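Local coordinates for stage 0 sporulation protein A homolog (Desulfitobacterium hafniense, PDB 3MJQ), which is probably a signalling regulator, perhaps a diguanylate cyclase or a sporulation control protein, whose PAS domain alone is present here, at the interface of chains A and B. Residues are numbered along the deposited sequence; one frame, centred on the assembly and turned at random. Chains: chain A/B, uncharacterized protein.

The interface of chains A and B. Residues chain A 8, 10, 88, 90, 103; chain B 90, 101, 103.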
loop_
_atom_site.group_PDB
_atom_site.type_symbol
_atom_site.label_atom_id
_atom_site.label_comp_id
_atom_site.label_asym_id
_atom_site.label_seq_id
_atom_site.Cartn_x
_atom_site.Cartn_y
_atom_site.Cartn_z
ATOM N N ILE A 8 5.446 1.277 -8.690
ATOM C CA ILE A 8 6.040 1.281 -7.359
ATOM C C ILE A 8 7.130 0.212 -7.327
ATOM O O ILE A 8 6.926 -0.903 -7.804
ATOM C CB ILE A 8 4.960 1.023 -6.321
ATOM C CG1 ILE A 8 3.940 2.168 -6.394
ATOM C CG2 ILE A 8 5.577 0.872 -4.950
ATOM C CD1 ILE A 8 2.809 2.092 -5.417
ATOM N N ASP A 10 8.324 -1.407 -4.867
ATOM C CA ASP A 10 8.009 -2.504 -3.967
ATOM C C ASP A 10 7.052 -3.497 -4.613
ATOM O O ASP A 10 6.187 -3.126 -5.406
ATOM C CB ASP A 10 7.392 -1.970 -2.680
ATOM C CG ASP A 10 8.425 -1.410 -1.724
ATOM O OD1 ASP A 10 9.526 -1.029 -2.178
ATOM O OD2 ASP A 10 8.127 -1.340 -0.511
ATOM N N ARG A 88 3.348 -5.849 4.192
ATOM C CA ARG A 88 2.254 -5.163 4.854
ATOM C C ARG A 88 1.020 -5.576 4.058
ATOM O O ARG A 88 1.032 -5.564 2.807
ATOM C CB ARG A 88 2.465 -3.650 4.806
ATOM C CG ARG A 88 3.631 -3.222 5.684
ATOM C CD ARG A 88 4.183 -1.842 5.354
ATOM N NE ARG A 88 5.550 -1.683 5.857
ATOM C CZ ARG A 88 5.879 -1.681 7.146
ATOM N NH1 ARG A 88 4.937 -1.822 8.074
ATOM N NH2 ARG A 88 7.155 -1.555 7.503
ATOM N N TRP A 90 -3.423 -5.539 3.563
ATOM C CA TRP A 90 -4.701 -4.876 3.735
ATOM C C TRP A 90 -5.756 -5.791 3.166
ATOM O O TRP A 90 -5.556 -6.402 2.120
ATOM C CB TRP A 90 -4.722 -3.544 2.986
ATOM C CG TRP A 90 -3.917 -2.483 3.656
ATOM C CD1 TRP A 90 -4.338 -1.622 4.628
ATOM C CD2 TRP A 90 -2.523 -2.219 3.461
ATOM N NE1 TRP A 90 -3.293 -0.845 5.052
ATOM C CE2 TRP A 90 -2.167 -1.189 4.354
ATOM C CE3 TRP A 90 -1.542 -2.758 2.617
ATOM C CZ2 TRP A 90 -0.866 -0.683 4.431
ATOM C CZ3 TRP A 90 -0.250 -2.255 2.697
ATOM C CH2 TRP A 90 0.074 -1.227 3.601
ATOM N N ILE A 103 1.855 -5.275 -0.002
ATOM C CA ILE A 103 2.957 -4.472 -0.494
ATOM C C ILE A 103 4.145 -5.026 0.295
ATOM O O ILE A 103 4.164 -4.999 1.532
ATOM C CB ILE A 103 2.724 -2.968 -0.221
ATOM C CG1 ILE A 103 1.309 -2.586 -0.709
ATOM C CG2 ILE A 103 3.808 -2.131 -0.928
ATOM C CD1 ILE A 103 0.944 -1.111 -0.581
ATOM N N TRP B 90 4.676 5.365 -0.325
ATOM C CA TRP B 90 5.450 4.731 -1.380
ATOM C C TRP B 90 5.570 5.707 -2.549
ATOM O O TRP B 90 4.653 6.476 -2.823
ATOM C CB TRP B 90 4.735 3.480 -1.849
ATOM C CG TRP B 90 4.765 2.373 -0.882
ATOM C CD1 TRP B 90 5.676 1.370 -0.833
ATOM C CD2 TRP B 90 3.810 2.105 0.151
ATOM N NE1 TRP B 90 5.346 0.481 0.156
ATOM C CE2 TRP B 90 4.205 0.907 0.781
ATOM C CE3 TRP B 90 2.656 2.756 0.604
ATOM C CZ2 TRP B 90 3.496 0.343 1.843
ATOM C CZ3 TRP B 90 1.945 2.189 1.666
ATOM C CH2 TRP B 90 2.374 0.993 2.269
ATOM N N PHE B 101 2.381 7.617 -2.954
ATOM C CA PHE B 101 1.234 6.736 -2.734
ATOM C C PHE B 101 1.167 6.526 -1.219
ATOM O O PHE B 101 2.107 6.007 -0.606
ATOM C CB PHE B 101 1.431 5.396 -3.419
ATOM C CG PHE B 101 0.346 4.410 -3.124
ATOM C CD1 PHE B 101 -0.976 4.670 -3.488
ATOM C CD2 PHE B 101 0.641 3.197 -2.511
ATOM C CE1 PHE B 101 -2.003 3.725 -3.250
ATOM C CE2 PHE B 101 -0.374 2.249 -2.266
ATOM C CZ PHE B 101 -1.701 2.519 -2.643
ATOM N N ILE B 103 -1.012 5.143 2.239
ATOM C CA ILE B 103 -2.079 4.385 2.863
ATOM C C ILE B 103 -1.951 4.828 4.309
ATOM O O ILE B 103 -0.902 4.632 4.943
ATOM C CB ILE B 103 -1.883 2.873 2.720
ATOM C CG1 ILE B 103 -1.680 2.521 1.243
ATOM C CG2 ILE B 103 -3.121 2.152 3.236
ATOM C CD1 ILE B 103 -1.589 1.030 0.961
#
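B:Trp90 lays its indole against A:Ile103 while A:Trp90 takes B:Ile103 in the same way, an exchange expected of a two-fold dimer. Each isoleucine comes tip first over one face of the opposing ring. The delta-methyl CD1 of B:Ile103 sits 3.8 Å from the centroid of the A:Trp90 six-membered ring, and CD1 of A:Ile103 lies 3.9 Å from that of B:Trp90, both as CH-pi contacts displaced toward the rim. With CG1 anti to the carbonyl carbon (chi1 -50° in A:Ile103), CG2 branches the other way and packs near the pyrrole side of the indole, at 3.5 Å from CE2 of B:Trp90. The methyls meet end to end, A:Ile103 CD1 to B:Ile103 CD1 at 3.7 Å. The indoles touch at their corners, A:Trp90 CH2 to B:Trp90 CH2 at 3.5 Å.

At the flank, CD1 of A:Ile8 reaches CD2 of B:Phe101 at 3.8 Å, the side chains crossing at about a right angle.

Polar contact is slight: NE1 of B:Trp90 gives a weak, bent hydrogen bond to the carboxylate OD2 of A:Asp10 (3.4 Å, 132° at H). That oxygen lies at the indole edge, in its plane, although the carboxylate is turned 79° from the ring.

The dimer may not be the biological one. Strands 82-93 and 98-106 of chain A supply A:Trp90 and A:Ile103, and strands 82-94 and 97-106 of chain B their partners, so sheet packs against sheet between PAS domains, with A:Ile8 and A:Asp10 alongside, after 3-10 helix 5-7.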